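PDB 4GBM: CurM Sulfotransferase from Moorea producta, which probably transfers a sulfonate group from the donor PAPS to a hydroxyl of an intermediate in curacin biosynthesis, leaving the PAP product, which is bound here. Local coordinates for residues 87-90 against 91-95; 106-109 against 110-113; 121-124 against 125-128; 143-146 against 147-150; 234-238 against 239-243. The protein carries 2 engineered substitutions. All coordinates share one frame; numbering follows the deposited sequence.

Contact 1: residues 87-90 against 91-95; sequences GLQK and TFMEV. With SO4 (sulfate ion), chain Q.
Leu88 and Phe92 lie side by side on one face of the helix, both pointing the same way, and meet where methyl CD1 of Leu88 sits 3.9 Å from ring atom CE2 of Phe92. The leucine reaches the ring because its CG stands anti to the backbone N (chi1 -171°), which swings the branch forward along the helix. A branched aliphatic and a large ring suit this face, since Phe92 also packs on Ser103 of helix 100-113.

Thr91 turns to another side and folds back on its own backbone. Its hydroxyl OG1 gives a hydrogen bond of 2.9 Å to Gly87 O, the carbonyl that also takes the Thr91 amide. The two donors arrive from opposite faces of the carbonyl plane, OG1 lying 36° out of it, so one oxygen is gripped twice and the buried hydroxyl is satisfied. Its methyl CG2 is left to pack on Leu124.

On the more open side, Met93 runs across the chain of Gln89, and its CE lies 4.2 Å from Lys90 CG. Water 1 donates to both Lys90 O (3.1 Å) and Glu94 OE1 (3.0 Å), linking the carboxylate to the helix backbone; the carboxylate of Asp254 lies close by. At the first turn the backbone N of Gln89 donates to sulfate O3 at 2.8 Å; Arg75 also binds this ion, probably acquired from the crystallisation liquor. Anion binding by a backbone N-H of the first helical turn is characteristic of a helix N-terminus, here that of an amphipathic helix in the sulfotransferase domain.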
loop_
_atom_site.group_PDB
_atom_site.type_symbol
_atom_site.label_atom_id
_atom_site.label_comp_id
_atom_site.label_asym_id
_atom_site.label_seq_id
_atom_site.Cartn_x
_atom_site.Cartn_y
_atom_site.Cartn_z
ATOM N N GLY A 87 -5.144 11.495 0.648
ATOM C CA GLY A 87 -3.773 11.262 1.116
ATOM C C GLY A 87 -2.856 12.448 0.870
ATOM O O GLY A 87 -2.135 12.889 1.771
ATOM N N LEU A 88 -2.878 12.970 -0.353
ATOM C CA LEU A 88 -2.029 14.112 -0.697
ATOM C C LEU A 88 -2.437 15.380 0.050
ATOM O O LEU A 88 -1.583 16.087 0.588
ATOM C CB LEU A 88 -2.003 14.342 -2.214
ATOM C CG LEU A 88 -0.994 15.374 -2.740
ATOM C CD1 LEU A 88 0.454 14.933 -2.476
ATOM C CD2 LEU A 88 -1.221 15.597 -4.229
ATOM N N GLN A 89 -3.741 15.648 0.107
ATOM C CA GLN A 89 -4.272 16.784 0.872
ATOM C C GLN A 89 -3.898 16.694 2.353
ATOM O O GLN A 89 -3.432 17.672 2.936
ATOM C CB GLN A 89 -5.787 16.881 0.697
ATOM C CG GLN A 89 -6.399 18.170 1.196
ATOM C CD GLN A 89 -7.911 18.194 1.037
ATOM O OE1 GLN A 89 -8.650 18.028 2.005
ATOM N NE2 GLN A 89 -8.375 18.393 -0.192
ATOM N N LYS A 90 -4.079 15.512 2.948
ATOM C CA LYS A 90 -3.715 15.285 4.346
ATOM C C LYS A 90 -2.221 15.415 4.587
ATOM O O LYS A 90 -1.801 15.889 5.646
ATOM C CB LYS A 90 -4.206 13.912 4.829
ATOM C CG LYS A 90 -5.703 13.859 5.084
ATOM C CD LYS A 90 -6.137 12.470 5.527
ATOM C CE LYS A 90 -7.632 12.429 5.812
ATOM N NZ LYS A 90 -8.029 13.336 6.922
ATOM N N THR A 91 -1.421 14.988 3.606
ATOM C CA THR A 91 0.030 15.101 3.713
ATOM C C THR A 91 0.455 16.558 3.874
ATOM O O THR A 91 1.173 16.890 4.818
ATOM C CB THR A 91 0.748 14.423 2.523
ATOM O OG1 THR A 91 0.580 13.005 2.633
ATOM C CG2 THR A 91 2.233 14.743 2.525
ATOM N N PHE A 92 -0.003 17.430 2.975
ATOM C CA PHE A 92 0.335 18.848 3.077
ATOM C C PHE A 92 -0.227 19.499 4.345
ATOM O O PHE A 92 0.407 20.388 4.918
ATOM C CB PHE A 92 -0.086 19.617 1.815
ATOM C CG PHE A 92 0.820 19.392 0.631
ATOM C CD1 PHE A 92 2.172 19.733 0.691
ATOM C CD2 PHE A 92 0.321 18.852 -0.549
ATOM C CE1 PHE A 92 3.008 19.526 -0.404
ATOM C CE2 PHE A 92 1.151 18.640 -1.650
ATOM C CZ PHE A 92 2.492 18.979 -1.578
ATOM N N MET A 93 -1.393 19.037 4.797
ATOM C CA MET A 93 -1.967 19.498 6.069
ATOM C C MET A 93 -1.051 19.203 7.252
ATOM O O MET A 93 -0.831 20.071 8.094
ATOM C CB MET A 93 -3.330 18.865 6.329
ATOM C CG MET A 93 -4.410 19.243 5.345
ATOM S SD MET A 93 -5.993 18.648 5.935
ATOM C CE MET A 93 -6.707 17.911 4.477
ATOM N N GLU A 94 -0.523 17.977 7.306
ATOM C CA GLU A 94 0.367 17.552 8.391
ATOM C C GLU A 94 1.699 18.295 8.364
ATOM O O GLU A 94 2.100 18.911 9.359
ATOM C CB GLU A 94 0.642 16.042 8.312
ATOM C CG GLU A 94 -0.538 15.135 8.637
ATOM C CD GLU A 94 -0.864 15.051 10.126
ATOM O OE1 GLU A 94 -2.001 14.648 10.448
ATOM O OE2 GLU A 94 0.003 15.381 10.971
ATOM N N VAL A 95 2.379 18.230 7.219
ATOM C CA VAL A 95 3.755 18.715 7.099
ATOM C C VAL A 95 3.867 20.241 7.082
ATOM O O VAL A 95 4.922 20.792 7.413
ATOM C CB VAL A 95 4.507 18.080 5.887
ATOM C CG1 VAL A 95 4.480 16.562 5.986
ATOM C CG2 VAL A 95 3.921 18.541 4.558
HETATM S S SO4 Q . -5.906 15.237 -3.165
HETATM O O1 SO4 Q . -4.657 15.255 -3.916
HETATM O O2 SO4 Q . -6.781 14.247 -3.792
HETATM O O3 SO4 Q . -5.659 14.838 -1.786
HETATM O O4 SO4 Q . -6.498 16.565 -3.259
HETATM O O HOH W 1 -3.587 15.776 8.222
#

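Contact 2: residues 106-109 against 110-113; sequences LIKD and LESQ
Leu110 packs back over the preceding turn, its CG only 3.3 Å from Leu106 O, and its methyl CD2 meets Leu106 CD1 at 4.2 Å. This is the close side of the contact: leucine at both positions gives the helix an apolar strip, in which Leu110 is buried and Leu106 packs on Phe92 and Lys96 of helix 87-96. Beneath it the Leu110 amide donates to Leu106 O at 3.1 Å. Ile107 is turned to Leu88 and Phe92 of the same neighbouring helix, while its CG2 receives the carboxylate end of Glu111, with OE2 3.7 Å away.

The other side is wet, and its polar groups meet largely through water. Lys108 NZ and Glu111 OE1 have opposite charges but stay 4.6 Å apart; water 2 lies between them, accepting from NZ and donating to OE1 at 2.7 Å. Long, flexible side chains suit such a bridge at the surface. Farther along, Ser112 is modelled in two conformers. In one, OG lies between the backbone N and the carbonyl carbon (chi1 69°) and donates to Asp109 O at 2.8 Å, the oxygen that also takes Gln113 N; water 3 then joins Ser112 OG to Asp109 OD1, donating to both. A hydroxyl bent back onto a carbonyl of the previous turn is a common feature of serine in helices, here in a surface helix with one apolar side.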
loop_
_atom_site.group_PDB
_atom_site.type_symbol
_atom_site.label_atom_id
_atom_site.label_comp_id
_atom_site.label_asym_id
_atom_site.label_seq_id
_atom_site.Cartn_x
_atom_site.Cartn_y
_atom_site.Cartn_z
ATOM N N LEU A 106 -3.070 24.843 -2.330
ATOM C CA LEU A 106 -1.688 24.540 -2.708
ATOM C C LEU A 106 -1.640 23.493 -3.826
ATOM O O LEU A 106 -0.939 23.673 -4.828
ATOM C CB LEU A 106 -0.884 24.069 -1.491
ATOM C CG LEU A 106 0.542 23.547 -1.721
ATOM C CD1 LEU A 106 1.427 24.596 -2.392
ATOM C CD2 LEU A 106 1.156 23.083 -0.399
ATOM N N ILE A 107 -2.383 22.402 -3.655
ATOM C CA ILE A 107 -2.435 21.346 -4.669
ATOM C C ILE A 107 -2.946 21.883 -6.012
ATOM O O ILE A 107 -2.397 21.561 -7.070
ATOM C CB ILE A 107 -3.249 20.122 -4.178
ATOM C CG1 ILE A 107 -2.481 19.429 -3.046
ATOM C CG2 ILE A 107 -3.505 19.139 -5.322
ATOM C CD1 ILE A 107 -3.335 18.543 -2.154
ATOM N N LYS A 108 -3.961 22.741 -5.968
ATOM C CA LYS A 108 -4.482 23.344 -7.190
ATOM C C LYS A 108 -3.432 24.204 -7.895
ATOM O O LYS A 108 -3.422 24.290 -9.125
ATOM C CB LYS A 108 -5.746 24.157 -6.909
ATOM C CG LYS A 108 -6.963 23.297 -6.615
ATOM C CD LYS A 108 -8.242 24.107 -6.637
ATOM C CE LYS A 108 -9.445 23.231 -6.318
ATOM N NZ LYS A 108 -9.538 22.054 -7.234
ATOM N N ASP A 109 -2.547 24.826 -7.119
ATOM C CA ASP A 109 -1.480 25.637 -7.702
ATOM C C ASP A 109 -0.462 24.749 -8.419
ATOM O O ASP A 109 0.034 25.104 -9.494
ATOM C CB ASP A 109 -0.792 26.487 -6.638
ATOM C CG ASP A 109 0.029 27.605 -7.244
ATOM O OD1 ASP A 109 -0.551 28.667 -7.547
ATOM O OD2 ASP A 109 1.250 27.419 -7.431
ATOM N N LEU A 110 -0.165 23.592 -7.829
ATOM C CA LEU A 110 0.749 22.628 -8.440
ATOM C C LEU A 110 0.149 22.097 -9.736
ATOM O O LEU A 110 0.864 21.883 -10.713
ATOM C CB LEU A 110 1.051 21.464 -7.482
ATOM C CG LEU A 110 1.502 21.788 -6.053
ATOM C CD1 LEU A 110 1.842 20.502 -5.293
ATOM C CD2 LEU A 110 2.676 22.779 -6.025
ATOM N N GLU A 111 -1.167 21.894 -9.733
ATOM C CA GLU A 111 -1.892 21.444 -10.923
ATOM C C GLU A 111 -1.916 22.517 -12.015
ATOM O O GLU A 111 -1.746 22.208 -13.197
ATOM C CB GLU A 111 -3.316 21.014 -10.554
ATOM C CG GLU A 111 -3.360 19.790 -9.628
ATOM C CD GLU A 111 -4.739 19.516 -9.042
ATOM O OE1 GLU A 111 -5.564 20.456 -8.973
ATOM O OE2 GLU A 111 -4.992 18.354 -8.641
ATOM N N SER A 112 -2.116 23.772 -11.611
ATOM C CA SER A 112 -2.180 24.880 -12.563
ATOM C C SER A 112 -0.842 25.098 -13.270
ATOM O O SER A 112 -0.810 25.369 -14.477
ATOM C CB SER A 112 -2.661 26.166 -11.882
ATOM O OG SER A 112 -1.695 26.662 -10.975
ATOM N N GLN A 113 0.260 24.975 -12.530
ATOM C CA GLN A 113 1.591 25.095 -13.132
ATOM C C GLN A 113 1.976 23.812 -13.867
ATOM O O GLN A 113 2.893 23.802 -14.694
ATOM C CB GLN A 113 2.653 25.457 -12.090
ATOM C CG GLN A 113 3.979 25.869 -12.732
ATOM C CD GLN A 113 5.047 26.278 -11.741
ATOM O OE1 GLN A 113 4.913 26.077 -10.540
ATOM N NE2 GLN A 113 6.125 26.854 -12.253
HETATM O O HOH W 2 -7.719 19.911 -7.400
HETATM O O HOH W 3 -2.226 29.031 -9.562
#

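Contact 3: residues 121-124 against 125-128; sequences YGML and QENI
Asn127 ND2 donates to Met123 O across one turn of helix 117-128, an amphipathic helix of the sulfotransferase domain, at 2.9 Å. The bond is nearly straight, with an N-H...O angle of 174°, and the oxygen lies almost in the amide plane of Asn127. The backbone N of Asn127 donates to the same carbonyl from the opposite face of its plane. Two bonds thus hold Met123 O near the helix end, while the ND2 bond alone restrains the rotation of the asparagine amide. Asparagine suits this place because its short chain can curl back on its own helix. Met123 lies beside it, pointing the same way.

Glu126 leads outward to solvent: CG stands between the backbone N and the carbonyl carbon (chi1 73°), which brings it to 3.1 Å from Met123 O. Gln125 stretches along the helix over Tyr121 O, with CG 3.4 Å from that oxygen, and passes the side-chain-less Gly122, whose CA is 3.9 Å from Gln125 OE1.

Farther out, neighbours set these groups. Gln125 NE2 donates to Pro32 O, and Tyr121 OH is hydrogen-bonded to Asp135 while its ring meets Phe154 edge-to-face. Ile128 packs on Val95 and Leu133, as suits a buried aliphatic between helix and sheet. At the last turn Ile128 N donates to Leu124 O at 3.0 Å, and CG1 and CG2 of Ile128 both come to 3.4 Å from that oxygen.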
loop_
_atom_site.group_PDB
_atom_site.type_symbol
_atom_site.label_atom_id
_atom_site.label_comp_id
_atom_site.label_asym_id
_atom_site.label_seq_id
_atom_site.Cartn_x
_atom_site.Cartn_y
_atom_site.Cartn_z
ATOM N N TYR A 121 6.984 14.821 -5.741
ATOM C CA TYR A 121 7.697 13.948 -4.816
ATOM C C TYR A 121 8.889 14.670 -4.169
ATOM O O TYR A 121 9.122 14.521 -2.969
ATOM C CB TYR A 121 8.175 12.684 -5.515
ATOM C CG TYR A 121 7.239 11.491 -5.498
ATOM C CD1 TYR A 121 6.818 10.917 -6.694
ATOM C CD2 TYR A 121 6.829 10.890 -4.292
ATOM C CE1 TYR A 121 5.996 9.802 -6.707
ATOM C CE2 TYR A 121 6.002 9.759 -4.300
ATOM C CZ TYR A 121 5.600 9.222 -5.512
ATOM O OH TYR A 121 4.790 8.104 -5.556
ATOM N N GLY A 122 9.635 15.438 -4.959
ATOM C CA GLY A 122 10.782 16.186 -4.443
ATOM C C GLY A 122 10.367 17.196 -3.383
ATOM O O GLY A 122 11.047 17.358 -2.358
ATOM N N MET A 123 9.245 17.865 -3.637
ATOM C CA MET A 123 8.622 18.797 -2.692
ATOM C C MET A 123 8.180 18.099 -1.405
ATOM O O MET A 123 8.376 18.620 -0.310
ATOM C CB MET A 123 7.426 19.474 -3.362
ATOM C CG MET A 123 6.685 20.502 -2.524
ATOM S SD MET A 123 5.262 21.148 -3.424
ATOM C CE MET A 123 6.023 21.567 -4.988
ATOM N N LEU A 124 7.580 16.921 -1.536
ATOM C CA LEU A 124 7.201 16.150 -0.351
ATOM C C LEU A 124 8.433 15.762 0.456
ATOM O O LEU A 124 8.447 15.922 1.680
ATOM C CB LEU A 124 6.401 14.900 -0.722
ATOM C CG LEU A 124 4.998 15.106 -1.299
ATOM C CD1 LEU A 124 4.352 13.766 -1.622
ATOM C CD2 LEU A 124 4.123 15.899 -0.333
ATOM N N GLN A 125 9.471 15.280 -0.229
ATOM C CA GLN A 125 10.710 14.880 0.441
ATOM C C GLN A 125 11.286 16.019 1.282
ATOM O O GLN A 125 11.659 15.811 2.439
ATOM C CB GLN A 125 11.747 14.364 -0.560
ATOM C CG GLN A 125 11.435 12.958 -1.080
ATOM C CD GLN A 125 12.447 12.472 -2.104
ATOM O OE1 GLN A 125 12.924 13.240 -2.945
ATOM N NE2 GLN A 125 12.776 11.186 -2.042
ATOM N N GLU A 126 11.331 17.226 0.721
ATOM C CA GLU A 126 11.873 18.361 1.472
ATOM C C GLU A 126 10.976 18.761 2.649
ATOM O O GLU A 126 11.469 19.158 3.707
ATOM C CB GLU A 126 12.177 19.555 0.553
ATOM C CG GLU A 126 10.954 20.299 0.052
ATOM C CD GLU A 126 11.292 21.574 -0.690
ATOM O OE1 GLU A 126 10.582 21.867 -1.670
ATOM O OE2 GLU A 126 12.251 22.285 -0.302
ATOM N N ASN A 127 9.664 18.639 2.483
ATOM C CA ASN A 127 8.753 19.038 3.550
ATOM C C ASN A 127 8.675 18.035 4.707
ATOM O O ASN A 127 8.262 18.392 5.813
ATOM C CB ASN A 127 7.367 19.367 2.998
ATOM C CG ASN A 127 7.282 20.787 2.485
ATOM O OD1 ASN A 127 6.915 21.703 3.223
ATOM N ND2 ASN A 127 7.660 20.988 1.225
ATOM N N ILE A 128 9.085 16.793 4.459
ATOM C CA ILE A 128 9.118 15.779 5.529
ATOM C C ILE A 128 10.524 15.520 6.087
ATOM O O ILE A 128 10.669 14.908 7.149
ATOM C CB ILE A 128 8.476 14.439 5.091
ATOM C CG1 ILE A 128 9.360 13.719 4.064
ATOM C CG2 ILE A 128 7.052 14.662 4.564
ATOM C CD1 ILE A 128 8.938 12.287 3.764
#

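Contact 4: residues 143-146 against 147-150; sequences EPTI and LERG
Arg149 reaches back toward Thr145 and Ile146 because CG is trans to the residue's own N (chi1 -162°) and the chain then bends at chi3 (-75°). The bend carries the guanidinium across the Ile146 side chain, NH1 coming to 4.0 Å from Ile146 CG1, and leaves Thr145 O over one face of the flat group. The arginine is modelled in two conformers, and this account holds for one of them. In it, water 4 sits in the guanidinium plane at the edge, accepts from NH2 at 2.8 Å and lies 3.0 Å from Thr145 OG1. NH1 is hydrogen-bonded to Leu67 O in a loop, so the charged end links the helix to that loop.

All this happens on the first turns of helix 144-153, which follows Glu143 at the N-cap position. Proline fits the first helical turn well, where its missing N-H costs no bond; Pro144 O accepts from Glu148 N at 3.1 Å. Glu143 O takes Ile146 N at 2.9 Å and more weakly Leu147 N, at 3.4 Å. Glu148 extends past the same proline, its CG 3.4 Å from Pro144 O, with its carboxylate on the exposed side.

Leu147 is buried against Phe207 of helix 189-208, whose Lys199 and Asn203 touch Pro144; Ile146 packs on Leu67, Pro68 and Tyr140. Arg149 N bonds to Thr145 O and, weakly, to Ile146 O.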
loop_
_atom_site.group_PDB
_atom_site.type_symbol
_atom_site.label_atom_id
_atom_site.label_comp_id
_atom_site.label_asym_id
_atom_site.label_seq_id
_atom_site.Cartn_x
_atom_site.Cartn_y
_atom_site.Cartn_z
ATOM N N GLU A 143 0.067 -3.027 -12.429
ATOM C CA GLU A 143 0.662 -2.590 -13.693
ATOM C C GLU A 143 2.185 -2.596 -13.625
ATOM O O GLU A 143 2.771 -1.766 -12.924
ATOM C CB GLU A 143 0.177 -1.181 -14.066
ATOM C CG GLU A 143 -1.310 -1.062 -14.414
ATOM C CD GLU A 143 -1.698 -1.785 -15.700
ATOM O OE1 GLU A 143 -2.906 -2.066 -15.870
ATOM O OE2 GLU A 143 -0.814 -2.076 -16.539
ATOM N N PRO A 144 2.838 -3.520 -14.358
ATOM C CA PRO A 144 4.302 -3.546 -14.360
ATOM C C PRO A 144 4.951 -2.198 -14.692
ATOM O O PRO A 144 6.012 -1.893 -14.150
ATOM C CB PRO A 144 4.631 -4.583 -15.436
ATOM C CG PRO A 144 3.476 -5.520 -15.376
ATOM C CD PRO A 144 2.281 -4.623 -15.165
ATOM N N THR A 145 4.319 -1.394 -15.548
ATOM C CA THR A 145 4.881 -0.086 -15.895
ATOM C C THR A 145 4.877 0.907 -14.730
ATOM O O THR A 145 5.720 1.802 -14.688
ATOM C CB THR A 145 4.224 0.549 -17.151
ATOM O OG1 THR A 145 2.823 0.739 -16.924
ATOM C CG2 THR A 145 4.438 -0.338 -18.380
ATOM N N ILE A 146 3.953 0.745 -13.777
ATOM C CA ILE A 146 3.940 1.602 -12.587
ATOM C C ILE A 146 5.094 1.230 -11.650
ATOM O O ILE A 146 5.792 2.110 -11.147
ATOM C CB ILE A 146 2.587 1.574 -11.833
ATOM C CG1 ILE A 146 1.472 2.161 -12.707
ATOM C CG2 ILE A 146 2.697 2.347 -10.509
ATOM C CD1 ILE A 146 0.051 1.963 -12.136
ATOM N N LEU A 147 5.300 -0.070 -11.435
ATOM C CA LEU A 147 6.448 -0.542 -10.650
ATOM C C LEU A 147 7.763 -0.019 -11.224
ATOM O O LEU A 147 8.638 0.451 -10.484
ATOM C CB LEU A 147 6.456 -2.076 -10.569
ATOM C CG LEU A 147 5.243 -2.733 -9.897
ATOM C CD1 LEU A 147 5.351 -4.244 -9.973
ATOM C CD2 LEU A 147 5.099 -2.285 -8.429
ATOM N N GLU A 148 7.884 -0.067 -12.548
ATOM C CA GLU A 148 9.076 0.422 -13.237
ATOM C C GLU A 148 9.275 1.924 -13.062
ATOM O O GLU A 148 10.418 2.384 -12.995
ATOM C CB GLU A 148 9.042 0.044 -14.719
ATOM C CG GLU A 148 9.290 -1.439 -14.965
ATOM C CD GLU A 148 9.327 -1.791 -16.435
ATOM O OE1 GLU A 148 8.297 -1.605 -17.124
ATOM O OE2 GLU A 148 10.386 -2.267 -16.901
ATOM N N ARG A 149 8.178 2.684 -12.965
ATOM C CA ARG A 149 8.287 4.133 -12.781
ATOM C C ARG A 149 8.970 4.498 -11.455
ATOM O O ARG A 149 9.683 5.502 -11.384
ATOM C CB ARG A 149 6.928 4.837 -12.931
ATOM C CG ARG A 149 7.057 6.342 -13.182
ATOM C CD ARG A 149 5.728 7.024 -13.473
ATOM N NE ARG A 149 5.235 6.754 -14.823
ATOM C CZ ARG A 149 4.283 5.872 -15.104
ATOM N NH1 ARG A 149 3.719 5.175 -14.127
ATOM N NH2 ARG A 149 3.893 5.689 -16.357
ATOM N N GLY A 150 8.774 3.681 -10.420
ATOM C CA GLY A 150 9.447 3.887 -9.137
ATOM C C GLY A 150 10.965 3.882 -9.285
ATOM O O GLY A 150 11.667 4.722 -8.717
HETATM O O HOH W 4 2.132 3.540 -16.092
#

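Contact 5: residues 234-238 against 239-243; sequences QLCDF and LNVPF
Apolar packing joins Leu239 to both Leu235 and Phe238. Its CD1 lies 3.9 Å from Leu235 CG, one turn back, while CD2 comes to 3.7 Å from Phe238 CD2, so the two methyls of one leucine serve two neighbours. Leucine suits this last helical position, its fork filling the angle between an aliphatic chain and a ring.

A sulfur-aromatic contact brings the returning chain against the helix. Cys236 SG is 5.1 Å from the centroid of the Phe243 ring, 50° off its normal and thus oblique, and it also touches Val241 CG2 at 4.0 Å. The sulfur stands anti to its own carbonyl carbon (chi1 -78°), directed at the segment that folds back. Cysteine is small and polarisable enough to be buried between valine and phenylalanine.

Backbone hydrogen bonds end the helix in a Schellman motif. Val241 N donates to Cys236 O at 3.1 Å, and Asn240 N gives a weak bond to Asp237 O. Asn240 is the C-prime residue with positive phi (62°), a conformation asparagine tolerates better than most residues. Beside the turn, water 5 lies within 2.9 Å of Asp237 OD1 and 2.6 Å of Val241 O, linking a surface carboxylate to the loop.

Around it, Leu235 rests on Ile160 of strand 158-163 and on His217 and Ile219 of strand 216-220, and Phe238 stacks on His217. Helix 228-239 therefore packs over strands 158-163 and 216-220 at one side of the parallel sheet, while Pro242 O accepts from His55 beyond helix 45-53.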
loop_
_atom_site.group_PDB
_atom_site.type_symbol
_atom_site.label_atom_id
_atom_site.label_comp_id
_atom_site.label_asym_id
_atom_site.label_seq_id
_atom_site.Cartn_x
_atom_site.Cartn_y
_atom_site.Cartn_z
ATOM N N GLN A 234 12.548 -7.045 12.601
ATOM C CA GLN A 234 13.277 -7.434 11.396
ATOM C C GLN A 234 13.128 -6.395 10.283
ATOM O O GLN A 234 14.080 -6.143 9.534
ATOM C CB GLN A 234 12.834 -8.822 10.918
ATOM C CG GLN A 234 13.250 -9.935 11.878
ATOM C CD GLN A 234 12.819 -11.325 11.428
ATOM O OE1 GLN A 234 12.359 -11.517 10.303
ATOM N NE2 GLN A 234 12.970 -12.304 12.316
ATOM N N LEU A 235 11.942 -5.796 10.180
ATOM C CA LEU A 235 11.708 -4.718 9.209
ATOM C C LEU A 235 12.556 -3.487 9.545
ATOM O O LEU A 235 13.118 -2.846 8.650
ATOM C CB LEU A 235 10.218 -4.351 9.145
ATOM C CG LEU A 235 9.855 -3.185 8.217
ATOM C CD1 LEU A 235 10.252 -3.506 6.775
ATOM C CD2 LEU A 235 8.375 -2.875 8.322
ATOM N N CYS A 236 12.645 -3.165 10.832
ATOM C CA CYS A 236 13.470 -2.032 11.273
ATOM C C CYS A 236 14.933 -2.233 10.891
ATOM O O CYS A 236 15.596 -1.291 10.452
ATOM C CB CYS A 236 13.342 -1.802 12.781
ATOM S SG CYS A 236 11.820 -0.941 13.241
ATOM N N ASP A 237 15.437 -3.456 11.047
ATOM C CA ASP A 237 16.813 -3.766 10.643
ATOM C C ASP A 237 16.997 -3.560 9.142
ATOM O O ASP A 237 18.004 -2.994 8.710
ATOM C CB ASP A 237 17.215 -5.190 11.045
ATOM C CG ASP A 237 17.281 -5.383 12.558
ATOM O OD1 ASP A 237 17.442 -4.387 13.294
ATOM O OD2 ASP A 237 17.180 -6.544 13.010
ATOM N N PHE A 238 16.009 -3.988 8.358
ATOM C CA PHE A 238 16.051 -3.809 6.905
ATOM C C PHE A 238 16.065 -2.327 6.508
ATOM O O PHE A 238 16.816 -1.908 5.607
ATOM C CB PHE A 238 14.861 -4.538 6.272
ATOM C CG PHE A 238 14.642 -4.211 4.827
ATOM C CD1 PHE A 238 15.549 -4.631 3.857
ATOM C CD2 PHE A 238 13.512 -3.491 4.436
ATOM C CE1 PHE A 238 15.331 -4.335 2.513
ATOM C CE2 PHE A 238 13.280 -3.188 3.091
ATOM C CZ PHE A 238 14.201 -3.608 2.131
ATOM N N LEU A 239 15.248 -1.536 7.196
ATOM C CA LEU A 239 15.139 -0.103 6.918
ATOM C C LEU A 239 16.262 0.723 7.550
ATOM O O LEU A 239 16.395 1.909 7.245
ATOM C CB LEU A 239 13.771 0.423 7.377
ATOM C CG LEU A 239 12.541 -0.193 6.702
ATOM C CD1 LEU A 239 11.261 0.364 7.327
ATOM C CD2 LEU A 239 12.565 0.038 5.194
ATOM N N ASN A 240 17.061 0.102 8.420
ATOM C CA ASN A 240 18.148 0.803 9.135
ATOM C C ASN A 240 17.643 1.924 10.047
ATOM O O ASN A 240 18.250 2.998 10.143
ATOM C CB ASN A 240 19.207 1.333 8.159
ATOM C CG ASN A 240 19.876 0.229 7.371
ATOM O OD1 ASN A 240 20.370 -0.749 7.939
ATOM N ND2 ASN A 240 19.904 0.382 6.051
ATOM N N VAL A 241 16.519 1.655 10.707
ATOM C CA VAL A 241 15.986 2.538 11.737
ATOM C C VAL A 241 15.897 1.755 13.048
ATOM O O VAL A 241 15.773 0.524 13.035
ATOM C CB VAL A 241 14.601 3.144 11.350
ATOM C CG1 VAL A 241 14.707 3.972 10.074
ATOM C CG2 VAL A 241 13.531 2.064 11.209
ATOM N N PRO A 242 15.972 2.457 14.189
ATOM C CA PRO A 242 15.789 1.741 15.448
ATOM C C PRO A 242 14.324 1.384 15.675
ATOM O O PRO A 242 13.434 2.051 15.140
ATOM C CB PRO A 242 16.259 2.751 16.498
ATOM C CG PRO A 242 16.094 4.084 15.852
ATOM C CD PRO A 242 16.331 3.873 14.388
ATOM N N PHE A 243 14.077 0.346 16.467
ATOM C CA PHE A 243 12.712 0.022 16.874
ATOM C C PHE A 243 12.163 1.157 17.744
ATOM O O PHE A 243 12.885 1.733 18.563
ATOM C CB PHE A 243 12.676 -1.299 17.652
ATOM C CG PHE A 243 11.312 -1.917 17.729
ATOM C CD1 PHE A 243 10.944 -2.908 16.826
ATOM C CD2 PHE A 243 10.388 -1.510 18.695
ATOM C CE1 PHE A 243 9.678 -3.492 16.877
ATOM C CE2 PHE A 243 9.113 -2.082 18.745
ATOM C CZ PHE A 243 8.761 -3.078 17.835
HETATM O O HOH W 5 17.170 -1.576 13.693
#

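In the fold
Contacts 1, 2 and 3 form one cluster of three helices. Phe92 lies at its heart: Phe92 CD1 touches Leu106 CD2 at 3.7 Å, and Phe92 CZ meets Leu124 CD2, also at 3.7 Å. Contact 2 joins contact 3 through Leu110 CD2 and Met123 CE, 3.7 Å apart. Contacts 4 and 5 stand apart from this cluster and from each other; contact 4 comes nearest to contact 3, with closest atoms about 7 Å apart, whereas the centres of contacts 2 and 5 are 36 Å apart. A bound zinc ion lies about 4 Å from the side chain of Gln89 in contact 1. The pocket of this P-loop-type domain holds adenosine-3'-5'-diphosphate.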